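Local coordinates for protein acetyltransferase (Klebsiella pneumoniae, PDB 5XUN) that probably acetylates glycyl-tRNA(Gly) with acetyl-CoA, acting as the GNAT-family toxin KacT of a toxin-antitoxin system, at residues 140-145 / 157-162; 95-100 / 111-116; 69-74 / 86-91. The protein carries 1 engineered substitution. One frame throughout, in Å; residues are numbered along the deposited sequence.

Interaction 1 (140-145 / 157-162); sequences KAKAFF and NSNLLF. Engineered in segment 140-145: F145 (natural residue Tyr). With ACO (acetyl coenzyme *a), chain E.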
loop_
_atom_site.group_PDB
_atom_site.type_symbol
_atom_site.label_atom_id
_atom_site.label_comp_id
_atom_site.label_asym_id
_atom_site.label_seq_id
_atom_site.Cartn_x
_atom_site.Cartn_y
_atom_site.Cartn_z
ATOM N N LYS B 140 5.534 -22.400 -14.272
ATOM C CA LYS B 140 6.721 -21.763 -14.848
ATOM C C LYS B 140 7.036 -20.444 -14.141
ATOM O O LYS B 140 8.192 -20.160 -13.827
ATOM C CB LYS B 140 6.529 -21.524 -16.347
ATOM C CG LYS B 140 7.822 -21.515 -17.144
ATOM C CD LYS B 140 7.849 -20.368 -18.141
ATOM C CE LYS B 140 9.103 -20.411 -18.999
ATOM N NZ LYS B 140 10.149 -19.474 -18.502
ATOM N N ALA B 141 5.991 -19.650 -13.898
ATOM C CA ALA B 141 6.146 -18.402 -13.158
ATOM C C ALA B 141 6.503 -18.672 -11.702
ATOM O O ALA B 141 7.332 -17.966 -11.113
ATOM C CB ALA B 141 4.864 -17.575 -13.254
ATOM N N LYS B 142 5.909 -19.709 -11.113
ATOM C CA LYS B 142 6.181 -20.036 -9.719
ATOM C C LYS B 142 7.647 -20.385 -9.512
ATOM O O LYS B 142 8.291 -19.887 -8.582
ATOM C CB LYS B 142 5.290 -21.191 -9.273
ATOM C CG LYS B 142 5.613 -21.700 -7.898
ATOM C CD LYS B 142 4.554 -22.660 -7.423
ATOM C CE LYS B 142 4.974 -23.305 -6.125
ATOM N NZ LYS B 142 3.870 -24.111 -5.569
ATOM N N ALA B 143 8.200 -21.235 -10.381
ATOM C CA ALA B 143 9.614 -21.572 -10.272
ATOM C C ALA B 143 10.480 -20.334 -10.443
ATOM O O ALA B 143 11.522 -20.197 -9.791
ATOM C CB ALA B 143 9.979 -22.641 -11.304
ATOM N N PHE B 144 10.065 -19.426 -11.326
ATOM C CA PHE B 144 10.767 -18.160 -11.503
ATOM C C PHE B 144 10.852 -17.391 -10.187
ATOM O O PHE B 144 11.926 -16.917 -9.801
ATOM C CB PHE B 144 10.057 -17.336 -12.580
ATOM C CG PHE B 144 10.522 -15.912 -12.678
ATOM C CD1 PHE B 144 11.720 -15.603 -13.302
ATOM C CD2 PHE B 144 9.742 -14.876 -12.181
ATOM C CE1 PHE B 144 12.143 -14.295 -13.405
ATOM C CE2 PHE B 144 10.161 -13.562 -12.286
ATOM C CZ PHE B 144 11.365 -13.272 -12.893
ATOM N N PHE B 145 9.726 -17.255 -9.484
ATOM C CA PHE B 145 9.728 -16.471 -8.253
ATOM C C PHE B 145 10.451 -17.206 -7.130
ATOM O O PHE B 145 11.172 -16.585 -6.340
ATOM C CB PHE B 145 8.296 -16.115 -7.847
ATOM C CG PHE B 145 7.667 -15.045 -8.708
ATOM C CD1 PHE B 145 8.211 -13.768 -8.754
ATOM C CD2 PHE B 145 6.536 -15.311 -9.461
ATOM C CE1 PHE B 145 7.652 -12.782 -9.535
ATOM C CE2 PHE B 145 5.968 -14.325 -10.248
ATOM C CZ PHE B 145 6.529 -13.055 -10.283
ATOM N N ASN B 157 1.876 -26.830 -2.902
ATOM C CA ASN B 157 1.338 -26.683 -4.252
ATOM C C ASN B 157 0.447 -25.452 -4.426
ATOM O O ASN B 157 -0.282 -25.362 -5.424
ATOM C CB ASN B 157 0.568 -27.934 -4.689
ATOM C CG ASN B 157 0.921 -28.369 -6.104
ATOM O OD1 ASN B 157 1.648 -27.662 -6.812
ATOM N ND2 ASN B 157 0.381 -29.499 -6.532
ATOM N N SER B 158 0.475 -24.505 -3.496
ATOM C CA SER B 158 -0.223 -23.247 -3.719
ATOM C C SER B 158 0.616 -22.358 -4.629
ATOM O O SER B 158 1.843 -22.488 -4.702
ATOM C CB SER B 158 -0.507 -22.528 -2.392
ATOM O OG SER B 158 -1.439 -21.464 -2.551
ATOM N N ASN B 159 -0.059 -21.464 -5.346
ATOM C CA ASN B 159 0.611 -20.473 -6.180
ATOM C C ASN B 159 0.851 -19.156 -5.456
ATOM O O ASN B 159 1.334 -18.200 -6.073
ATOM C CB ASN B 159 -0.205 -20.225 -7.453
ATOM C CG ASN B 159 -0.117 -21.382 -8.430
ATOM O OD1 ASN B 159 0.979 -21.825 -8.790
ATOM N ND2 ASN B 159 -1.271 -21.900 -8.841
ATOM N N LEU B 160 0.553 -19.092 -4.163
ATOM C CA LEU B 160 0.699 -17.862 -3.399
ATOM C C LEU B 160 2.111 -17.796 -2.836
ATOM O O LEU B 160 2.531 -18.685 -2.089
ATOM C CB LEU B 160 -0.338 -17.799 -2.280
ATOM C CG LEU B 160 -1.780 -18.111 -2.692
ATOM C CD1 LEU B 160 -2.712 -18.041 -1.494
ATOM C CD2 LEU B 160 -2.254 -17.190 -3.802
ATOM N N LEU B 161 2.846 -16.753 -3.209
ATOM C CA LEU B 161 4.221 -16.554 -2.782
ATOM C C LEU B 161 4.348 -15.173 -2.150
ATOM O O LEU B 161 3.455 -14.326 -2.262
ATOM C CB LEU B 161 5.208 -16.705 -3.949
ATOM C CG LEU B 161 5.073 -17.994 -4.769
ATOM C CD1 LEU B 161 6.041 -17.984 -5.936
ATOM C CD2 LEU B 161 5.291 -19.219 -3.891
ATOM N N PHE B 162 5.473 -14.949 -1.479
ATOM C CA PHE B 162 5.616 -13.776 -0.633
ATOM C C PHE B 162 7.093 -13.461 -0.489
ATOM O O PHE B 162 7.911 -14.367 -0.332
ATOM C CB PHE B 162 4.978 -14.029 0.739
ATOM C CG PHE B 162 5.114 -12.886 1.704
ATOM C CD1 PHE B 162 4.406 -11.709 1.516
ATOM C CD2 PHE B 162 5.948 -12.996 2.812
ATOM C CE1 PHE B 162 4.523 -10.665 2.414
ATOM C CE2 PHE B 162 6.071 -11.955 3.710
ATOM C CZ PHE B 162 5.362 -10.785 3.508
HETATM N N1A ACO E . 20.884 -12.394 -15.198
HETATM C C2A ACO E . 19.999 -13.356 -14.862
HETATM N N3A ACO E . 19.611 -14.349 -15.687
HETATM C C4A ACO E . 20.108 -14.439 -16.948
HETATM C C5A ACO E . 21.082 -13.419 -17.386
HETATM C C6A ACO E . 21.458 -12.359 -16.422
HETATM N N6A ACO E . 22.348 -11.396 -16.767
HETATM N N7A ACO E . 21.421 -13.717 -18.651
HETATM C C8A ACO E . 20.723 -14.822 -18.991
HETATM N N9A ACO E . 19.953 -15.273 -17.986
HETATM C C1B ACO E . 19.061 -16.467 -18.093
HETATM C C2B ACO E . 19.332 -17.563 -17.070
HETATM O O2B ACO E . 20.083 -18.633 -17.662
HETATM C C3B ACO E . 17.954 -18.037 -16.646
HETATM O O3B ACO E . 17.576 -19.170 -17.425
HETATM P P3B ACO E . 16.682 -20.372 -16.827
HETATM O O7A ACO E . 17.673 -21.244 -16.093
HETATM O O8A ACO E . 15.685 -19.684 -15.923
HETATM O O9A ACO E . 16.067 -21.006 -18.054
HETATM C C4B ACO E . 17.013 -16.898 -17.017
HETATM O O4B ACO E . 17.703 -16.043 -17.930
HETATM C C5B ACO E . 16.550 -16.060 -15.829
HETATM O O5B ACO E . 15.224 -15.606 -16.095
HETATM P P1A ACO E . 14.928 -14.150 -16.720
HETATM O O1A ACO E . 15.620 -14.031 -18.053
HETATM O O2A ACO E . 15.146 -13.085 -15.678
HETATM O O3A ACO E . 13.350 -14.286 -16.950
HETATM P P2A ACO E . 12.628 -13.837 -18.312
HETATM O O4A ACO E . 13.263 -12.579 -18.844
HETATM O O5A ACO E . 12.471 -15.040 -19.210
HETATM O O6A ACO E . 11.189 -13.469 -17.695
HETATM C CBP ACO E . 8.977 -14.155 -17.191
HETATM C CCP ACO E . 10.450 -14.479 -17.013
HETATM C CDP ACO E . 8.723 -12.693 -16.850
HETATM C CEP ACO E . 8.144 -15.059 -16.296
HETATM C CAP ACO E . 8.688 -14.452 -18.658
HETATM O OAP ACO E . 8.880 -15.856 -18.870
HETATM C C9P ACO E . 7.288 -14.094 -19.056
HETATM O O9P ACO E . 6.996 -12.956 -19.399
HETATM N N8P ACO E . 6.425 -15.098 -19.026
HETATM C C7P ACO E . 5.133 -15.026 -19.671
HETATM C C6P ACO E . 4.121 -14.269 -18.823
HETATM C C5P ACO E . 4.248 -14.731 -17.394
HETATM O O5P ACO E . 3.995 -15.886 -17.089
HETATM N N4P ACO E . 4.652 -13.806 -16.526
HETATM C C3P ACO E . 4.923 -14.126 -15.140
HETATM C C2P ACO E . 3.654 -14.300 -14.322
HETATM S S1P ACO E . 3.451 -12.875 -13.306
HETATM C C ACO E . 2.472 -13.576 -12.172
HETATM O O ACO E . 2.404 -14.790 -12.168
HETATM C CH3 ACO E . 1.718 -12.696 -11.216
HETATM O O HOH W 1 3.945 -26.565 -6.848
#
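F145, an engineered residue that is tyrosine in the natural protein, meets L161 CD1 with its CB at 3.5 Å and offers one ring face to F144 CD2, which stands over the ring centre 3.8 Å above the plane. In this GNAT fold, helix 139-147 lines the cofactor pocket with one side and packs on strand 160-164 with another. At the F145 rim, near the ring plane, lies the acetyl carbon C of acetyl-CoA, 4.1 Å from F145 CE2, and F150 adds an edge-to-face ring. F144 in turn carries CCP of the cofactor over one face, toward the rim, with the phosphate oxygen O2A in plane at its edge. The side toward the strand is formed by F145 and K142: F145 CB and the K142 stem lie on L161, the K142 tip on the loop 157-159. K142 CG is anti to the backbone N (chi1 173°) and the chain beyond is fully extended, crossing N159 at about a right angle with CD 3.9 Å from N159 OD1. Four acceptors surround NZ and share its three protons: S158 O and E156 O of the loop, Q152 OE1 from strand 151-152, and a water. These polar oxygens should offset the cost of burying the ammonium. The K142 NZ to S158 O bond is 2.7 Å long, with the donor tilted 33° from the carbonyl plane.

Interaction 2 (95-100 / 111-116); sequences GRLAID and MLVAHV. With ACO (acetyl coenzyme *a), chain E.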
loop_
_atom_site.group_PDB
_atom_site.type_symbol
_atom_site.label_atom_id
_atom_site.label_comp_id
_atom_site.label_asym_id
_atom_site.label_seq_id
_atom_site.Cartn_x
_atom_site.Cartn_y
_atom_site.Cartn_z
ATOM N N GLY B 95 0.632 -7.592 -9.301
ATOM C CA GLY B 95 -0.521 -8.134 -9.997
ATOM C C GLY B 95 -0.135 -8.875 -11.261
ATOM O O GLY B 95 -0.704 -9.922 -11.573
ATOM N N ARG B 96 0.857 -8.355 -11.982
ATOM C CA ARG B 96 1.260 -8.849 -13.285
ATOM C C ARG B 96 2.713 -8.495 -13.526
ATOM O O ARG B 96 3.184 -7.432 -13.113
ATOM C CB ARG B 96 0.439 -8.222 -14.411
ATOM C CG ARG B 96 -0.945 -8.747 -14.523
ATOM C CD ARG B 96 -1.823 -7.714 -15.152
ATOM N NE ARG B 96 -3.198 -7.978 -14.778
ATOM C CZ ARG B 96 -3.764 -7.492 -13.686
ATOM N NH1 ARG B 96 -3.064 -6.710 -12.868
ATOM N NH2 ARG B 96 -5.023 -7.787 -13.417
ATOM N N LEU B 97 3.396 -9.375 -14.253
ATOM C CA LEU B 97 4.745 -9.131 -14.731
ATOM C C LEU B 97 4.909 -9.910 -16.028
ATOM O O LEU B 97 4.533 -11.083 -16.090
ATOM C CB LEU B 97 5.789 -9.574 -13.702
ATOM C CG LEU B 97 7.220 -9.616 -14.240
ATOM C CD1 LEU B 97 7.802 -8.234 -14.182
ATOM C CD2 LEU B 97 8.089 -10.604 -13.476
ATOM N N ALA B 98 5.439 -9.261 -17.061
ATOM C CA ALA B 98 5.561 -9.909 -18.358
ATOM C C ALA B 98 6.707 -9.286 -19.135
ATOM O O ALA B 98 6.911 -8.071 -19.089
ATOM C CB ALA B 98 4.259 -9.806 -19.167
ATOM N N ILE B 99 7.452 -10.137 -19.838
ATOM C CA ILE B 99 8.540 -9.739 -20.724
ATOM C C ILE B 99 8.208 -10.244 -22.123
ATOM O O ILE B 99 7.708 -11.360 -22.279
ATOM C CB ILE B 99 9.896 -10.303 -20.248
ATOM C CG1 ILE B 99 10.265 -9.754 -18.871
ATOM C CG2 ILE B 99 10.996 -9.993 -21.249
ATOM C CD1 ILE B 99 10.757 -8.320 -18.904
ATOM N N ASP B 100 8.467 -9.420 -23.135
ATOM C CA ASP B 100 8.204 -9.839 -24.506
ATOM C C ASP B 100 9.128 -10.978 -24.933
ATOM O O ASP B 100 10.311 -11.004 -24.578
ATOM C CB ASP B 100 8.354 -8.665 -25.469
ATOM C CG ASP B 100 8.040 -9.056 -26.901
ATOM O OD1 ASP B 100 6.844 -9.271 -27.203
ATOM O OD2 ASP B 100 8.980 -9.153 -27.720
ATOM N N MET B 111 15.476 -8.322 -13.640
ATOM C CA MET B 111 15.697 -6.891 -13.467
ATOM C C MET B 111 14.407 -6.157 -13.131
ATOM O O MET B 111 14.418 -5.210 -12.334
ATOM C CB MET B 111 16.360 -6.295 -14.709
ATOM C CG MET B 111 16.397 -4.780 -14.653
ATOM S SD MET B 111 17.801 -3.975 -15.410
ATOM C CE MET B 111 18.918 -4.088 -14.014
ATOM N N LEU B 112 13.286 -6.576 -13.719
ATOM C CA LEU B 112 12.015 -5.968 -13.348
ATOM C C LEU B 112 11.687 -6.233 -11.882
ATOM O O LEU B 112 11.227 -5.333 -11.172
ATOM C CB LEU B 112 10.898 -6.474 -14.264
ATOM C CG LEU B 112 10.786 -5.719 -15.588
ATOM C CD1 LEU B 112 9.540 -6.133 -16.337
ATOM C CD2 LEU B 112 10.800 -4.222 -15.363
ATOM N N VAL B 113 11.920 -7.459 -11.408
ATOM C CA VAL B 113 11.649 -7.774 -10.007
ATOM C C VAL B 113 12.533 -6.938 -9.080
ATOM O O VAL B 113 12.094 -6.502 -8.009
ATOM C CB VAL B 113 11.818 -9.282 -9.759
ATOM C CG1 VAL B 113 11.706 -9.597 -8.272
ATOM C CG2 VAL B 113 10.788 -10.059 -10.556
ATOM N N ALA B 114 13.795 -6.721 -9.458
ATOM C CA ALA B 114 14.651 -5.858 -8.650
ATOM C C ALA B 114 14.092 -4.442 -8.592
ATOM O O ALA B 114 14.094 -3.805 -7.530
ATOM C CB ALA B 114 16.077 -5.848 -9.200
ATOM N N HIS B 115 13.580 -3.944 -9.720
ATOM C CA HIS B 115 12.950 -2.632 -9.729
ATOM C C HIS B 115 11.689 -2.616 -8.872
ATOM O O HIS B 115 11.429 -1.635 -8.156
ATOM C CB HIS B 115 12.648 -2.219 -11.166
ATOM C CG HIS B 115 12.196 -0.802 -11.304
ATOM N ND1 HIS B 115 10.909 -0.398 -11.015
ATOM C CD2 HIS B 115 12.863 0.311 -11.692
ATOM C CE1 HIS B 115 10.801 0.900 -11.231
ATOM N NE2 HIS B 115 11.975 1.357 -11.627
ATOM N N VAL B 116 10.892 -3.691 -8.931
ATOM C CA VAL B 116 9.739 -3.827 -8.039
ATOM C C VAL B 116 10.173 -3.684 -6.590
ATOM O O VAL B 116 9.542 -2.973 -5.799
ATOM C CB VAL B 116 9.033 -5.175 -8.259
ATOM C CG1 VAL B 116 7.955 -5.395 -7.168
ATOM C CG2 VAL B 116 8.462 -5.282 -9.673
HETATM N N1A ACO E . 20.884 -12.394 -15.198
HETATM C C2A ACO E . 19.999 -13.356 -14.862
HETATM N N3A ACO E . 19.611 -14.349 -15.687
HETATM C C4A ACO E . 20.108 -14.439 -16.948
HETATM C C5A ACO E . 21.082 -13.419 -17.386
HETATM C C6A ACO E . 21.458 -12.359 -16.422
HETATM N N6A ACO E . 22.348 -11.396 -16.767
HETATM N N7A ACO E . 21.421 -13.717 -18.651
HETATM C C8A ACO E . 20.723 -14.822 -18.991
HETATM N N9A ACO E . 19.953 -15.273 -17.986
HETATM C C1B ACO E . 19.061 -16.467 -18.093
HETATM C C2B ACO E . 19.332 -17.563 -17.070
HETATM O O2B ACO E . 20.083 -18.633 -17.662
HETATM C C3B ACO E . 17.954 -18.037 -16.646
HETATM O O3B ACO E . 17.576 -19.170 -17.425
HETATM P P3B ACO E . 16.682 -20.372 -16.827
HETATM O O7A ACO E . 17.673 -21.244 -16.093
HETATM O O8A ACO E . 15.685 -19.684 -15.923
HETATM O O9A ACO E . 16.067 -21.006 -18.054
HETATM C C4B ACO E . 17.013 -16.898 -17.017
HETATM O O4B ACO E . 17.703 -16.043 -17.930
HETATM C C5B ACO E . 16.550 -16.060 -15.829
HETATM O O5B ACO E . 15.224 -15.606 -16.095
HETATM P P1A ACO E . 14.928 -14.150 -16.720
HETATM O O1A ACO E . 15.620 -14.031 -18.053
HETATM O O2A ACO E . 15.146 -13.085 -15.678
HETATM O O3A ACO E . 13.350 -14.286 -16.950
HETATM P P2A ACO E . 12.628 -13.837 -18.312
HETATM O O4A ACO E . 13.263 -12.579 -18.844
HETATM O O5A ACO E . 12.471 -15.040 -19.210
HETATM O O6A ACO E . 11.189 -13.469 -17.695
HETATM C CBP ACO E . 8.977 -14.155 -17.191
HETATM C CCP ACO E . 10.450 -14.479 -17.013
HETATM C CDP ACO E . 8.723 -12.693 -16.850
HETATM C CEP ACO E . 8.144 -15.059 -16.296
HETATM C CAP ACO E . 8.688 -14.452 -18.658
HETATM O OAP ACO E . 8.880 -15.856 -18.870
HETATM C C9P ACO E . 7.288 -14.094 -19.056
HETATM O O9P ACO E . 6.996 -12.956 -19.399
HETATM N N8P ACO E . 6.425 -15.098 -19.026
HETATM C C7P ACO E . 5.133 -15.026 -19.671
HETATM C C6P ACO E . 4.121 -14.269 -18.823
HETATM C C5P ACO E . 4.248 -14.731 -17.394
HETATM O O5P ACO E . 3.995 -15.886 -17.089
HETATM N N4P ACO E . 4.652 -13.806 -16.526
HETATM C C3P ACO E . 4.923 -14.126 -15.140
HETATM C C2P ACO E . 3.654 -14.300 -14.322
HETATM S S1P ACO E . 3.451 -12.875 -13.306
HETATM C C ACO E . 2.472 -13.576 -12.172
HETATM O O ACO E . 2.404 -14.790 -12.168
HETATM C CH3 ACO E . 1.718 -12.696 -11.216
#
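L97 and L112 meet methyl to methyl, L97 CD1 pressing on L112 CD1 at 3.5 Å, tighter than usual for two carbons. The same L97 methyl also lies 3.6 Å from L112 CB, so it rests against the base of that side chain as well as its end. L97 CG is anti to the backbone N (chi1 168°), and its two methyls divide the helix surface: CD1 takes L112, while CD2 meets V113 CG2 at 4.0 Å, the two side chains crossing at about a right angle. I99, two residues on along the strand, reaches L112 tip to tip, CD1 to CD1 at 3.6 Å. L112 CD1 is therefore the bump that fits between L97 CD1 and I99 CD1. The backbone of the strand serves acetyl-CoA: L97 O accepts from N4P at 2.8 Å, and I99 N donates nearly straight to O9P at 2.9 Å, the strand pairing with the pantetheine arm that is a GNAT hallmark. Strand 95-99 and helix 111-116 run roughly antiparallel, their N-to-C directions 146° apart, within the beta-alpha-beta unit 88-99, 108-126, 131-135. Around them, Y63 of strand 59-71 touches L97 and L112, I7 of strand 6-9 touches L112, and F144 of helix 139-147 packs on V113.

Interaction 3 (69-74 / 86-91); sequences CFERGM and YQNAPS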
loop_
_atom_site.group_PDB
_atom_site.type_symbol
_atom_site.label_atom_id
_atom_site.label_comp_id
_atom_site.label_asym_id
_atom_site.label_seq_id
_atom_site.Cartn_x
_atom_site.Cartn_y
_atom_site.Cartn_z
ATOM N N CYS B 69 -3.655 -6.776 1.243
ATOM C CA CYS B 69 -3.325 -7.479 2.470
ATOM C C CYS B 69 -3.705 -8.936 2.261
ATOM O O CYS B 69 -4.416 -9.280 1.315
ATOM C CB CYS B 69 -4.027 -6.873 3.697
ATOM S SG CYS B 69 -5.833 -6.811 3.625
ATOM N N PHE B 70 -3.204 -9.797 3.138
ATOM C CA PHE B 70 -3.438 -11.228 3.004
ATOM C C PHE B 70 -3.510 -11.851 4.388
ATOM O O PHE B 70 -2.962 -11.316 5.357
ATOM C CB PHE B 70 -2.351 -11.899 2.155
ATOM C CG PHE B 70 -0.988 -11.920 2.799
ATOM C CD1 PHE B 70 -0.132 -10.840 2.682
ATOM C CD2 PHE B 70 -0.553 -13.040 3.484
ATOM C CE1 PHE B 70 1.124 -10.866 3.257
ATOM C CE2 PHE B 70 0.702 -13.076 4.064
ATOM C CZ PHE B 70 1.543 -11.989 3.952
ATOM N N GLU B 71 -4.209 -12.984 4.464
ATOM C CA GLU B 71 -4.474 -13.641 5.740
ATOM C C GLU B 71 -3.181 -14.013 6.451
ATOM O O GLU B 71 -2.287 -14.626 5.863
ATOM C CB GLU B 71 -5.336 -14.885 5.533
ATOM C CG GLU B 71 -6.797 -14.579 5.246
ATOM C CD GLU B 71 -7.694 -15.789 5.427
ATOM O OE1 GLU B 71 -7.299 -16.720 6.164
ATOM O OE2 GLU B 71 -8.793 -15.806 4.833
ATOM N N ARG B 72 -3.098 -13.650 7.730
ATOM C CA ARG B 72 -1.916 -13.954 8.530
ATOM C C ARG B 72 -1.592 -15.444 8.535
ATOM O O ARG B 72 -0.414 -15.821 8.581
ATOM C CB ARG B 72 -2.129 -13.429 9.953
ATOM C CG ARG B 72 -1.405 -14.191 11.047
ATOM C CD ARG B 72 -1.835 -13.710 12.416
ATOM N NE ARG B 72 -3.264 -13.880 12.660
ATOM C CZ ARG B 72 -3.896 -13.406 13.729
ATOM N NH1 ARG B 72 -3.229 -12.727 14.651
ATOM N NH2 ARG B 72 -5.201 -13.599 13.874
ATOM N N GLY B 73 -2.609 -16.304 8.440
ATOM C CA GLY B 73 -2.387 -17.740 8.512
ATOM C C GLY B 73 -1.612 -18.323 7.348
ATOM O O GLY B 73 -1.064 -19.421 7.476
ATOM N N MET B 74 -1.524 -17.604 6.230
ATOM C CA MET B 74 -0.785 -18.109 5.079
ATOM C C MET B 74 0.718 -18.112 5.314
ATOM O O MET B 74 1.445 -18.793 4.584
ATOM C CB MET B 74 -1.100 -17.269 3.843
ATOM C CG MET B 74 -2.582 -17.101 3.535
ATOM S SD MET B 74 -2.801 -16.288 1.941
ATOM C CE MET B 74 -4.483 -16.744 1.535
ATOM N N TYR B 86 -3.250 -9.098 13.923
ATOM C CA TYR B 86 -4.517 -8.892 13.245
ATOM C C TYR B 86 -4.732 -10.026 12.256
ATOM O O TYR B 86 -3.833 -10.829 11.994
ATOM C CB TYR B 86 -4.558 -7.550 12.501
ATOM C CG TYR B 86 -3.945 -6.383 13.241
ATOM C CD1 TYR B 86 -4.671 -5.675 14.189
ATOM C CD2 TYR B 86 -2.648 -5.977 12.974
ATOM C CE1 TYR B 86 -4.116 -4.599 14.858
ATOM C CE2 TYR B 86 -2.081 -4.906 13.638
ATOM C CZ TYR B 86 -2.819 -4.220 14.579
ATOM O OH TYR B 86 -2.256 -3.149 15.238
ATOM N N GLN B 87 -5.934 -10.061 11.677
ATOM C CA GLN B 87 -6.281 -11.147 10.767
ATOM C C GLN B 87 -5.439 -11.121 9.500
ATOM O O GLN B 87 -5.083 -12.178 8.965
ATOM C CB GLN B 87 -7.758 -11.058 10.390
ATOM C CG GLN B 87 -8.273 -12.279 9.647
ATOM C CD GLN B 87 -9.732 -12.149 9.261
ATOM O OE1 GLN B 87 -10.625 -12.419 10.061
ATOM N NE2 GLN B 87 -9.981 -11.711 8.029
ATOM N N ASN B 88 -5.101 -9.930 9.015
ATOM C CA ASN B 88 -4.381 -9.773 7.762
ATOM C C ASN B 88 -3.070 -9.035 7.977
ATOM O O ASN B 88 -2.971 -8.132 8.814
ATOM C CB ASN B 88 -5.227 -9.015 6.734
ATOM C CG ASN B 88 -6.508 -9.739 6.397
ATOM O OD1 ASN B 88 -6.489 -10.863 5.897
ATOM N ND2 ASN B 88 -7.634 -9.109 6.696
ATOM N N ALA B 89 -2.131 -9.406 7.254
ATOM C CA ALA B 89 -0.878 -8.675 7.169
ATOM C C ALA B 89 -0.920 -7.725 5.976
ATOM O O ALA B 89 -1.368 -8.112 4.896
ATOM C CB ALA B 89 0.298 -9.634 7.008
ATOM N N PRO B 90 -0.447 -6.489 6.136
ATOM C CA PRO B 90 -0.474 -5.548 5.016
ATOM C C PRO B 90 0.579 -5.925 3.991
ATOM O O PRO B 90 1.617 -6.509 4.321
ATOM C CB PRO B 90 -0.151 -4.201 5.673
ATOM C CG PRO B 90 0.730 -4.575 6.857
ATOM C CD PRO B 90 0.243 -5.940 7.318
ATOM N N SER B 91 0.290 -5.607 2.730
ATOM C CA SER B 91 1.188 -5.997 1.653
ATOM C C SER B 91 1.002 -5.082 0.451
ATOM O O SER B 91 0.126 -4.211 0.421
ATOM C CB SER B 91 0.949 -7.457 1.246
ATOM O OG SER B 91 -0.410 -7.655 0.886
#
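C69 pairs with P90 as a non-hydrogen-bonded antiparallel pair, the first of three bridges joining the end of strand 59-71 to the start of strand 88-99 in the central GNAT sheet. Its CB packs 3.2 Å from A89 O, and C69 SG is 3.9 Å from N88 CB. C69 CA is also close to S91 OG, a hydroxyl that is hydrogen-bonded to S68 OG. C69 and P90 contact the second subunit as well, C69 packing on its C69 and P90 on its G67. At F70 the pairing becomes hydrogen-bonded: F70 N donates to A89 O at 3.0 Å, in the carbonyl plane, and A89 N returns a 2.8 Å bond to F70 O. F70 CG takes the crowded position between the backbone N and the carbonyl carbon (chi1 68°), and the ring then leans to the partner strand; A89 CB sits over one ring face, offset toward the rim, and S91 CB lies in plane at the edge. E71 faces N88 across a second non-hydrogen-bonded pair, but their side chains diverge, E71 CG passing 3.8 Å from N88 OD1. The strand then turns into the 3-10 segment 72-74. R72 N makes a nearly straight bond of 2.8 Å to Q87 O. The R72 chain bends at chi3 (60°), turning NE toward Y86 O; the guanidinium lies with Y86 O 3.0 Å above its centre, while NH1 is hydrogen-bonded to I84 O. Y86 itself packs on F31 of the second subunit, its OH bonded to Q39 there. F133 of strand 131-135 and F162 of strand 160-164, further strands of the same sheet, bring their rings against F70.

All three contacts are built on one mixed sheet and come in series along the chain: interaction 3 closes first, then interaction 2, then interaction 1. Interactions 2 and 3 use opposite ends of strand 88-99, with centres 24 Å apart, so a single strand runs from the subunit interface to the acetyl-CoA site. Interactions 1 and 2 lie 14 Å apart and both touch the cofactor; F144 CE2 packs against L97 CD2 at 3.8 Å, joining helix 139-147 to the strand. Interaction 1 also meets interaction 3, 18 Å away between centres, where the F162 and F70 rings come together. The cofactor pocket and dimer face thus share one framework.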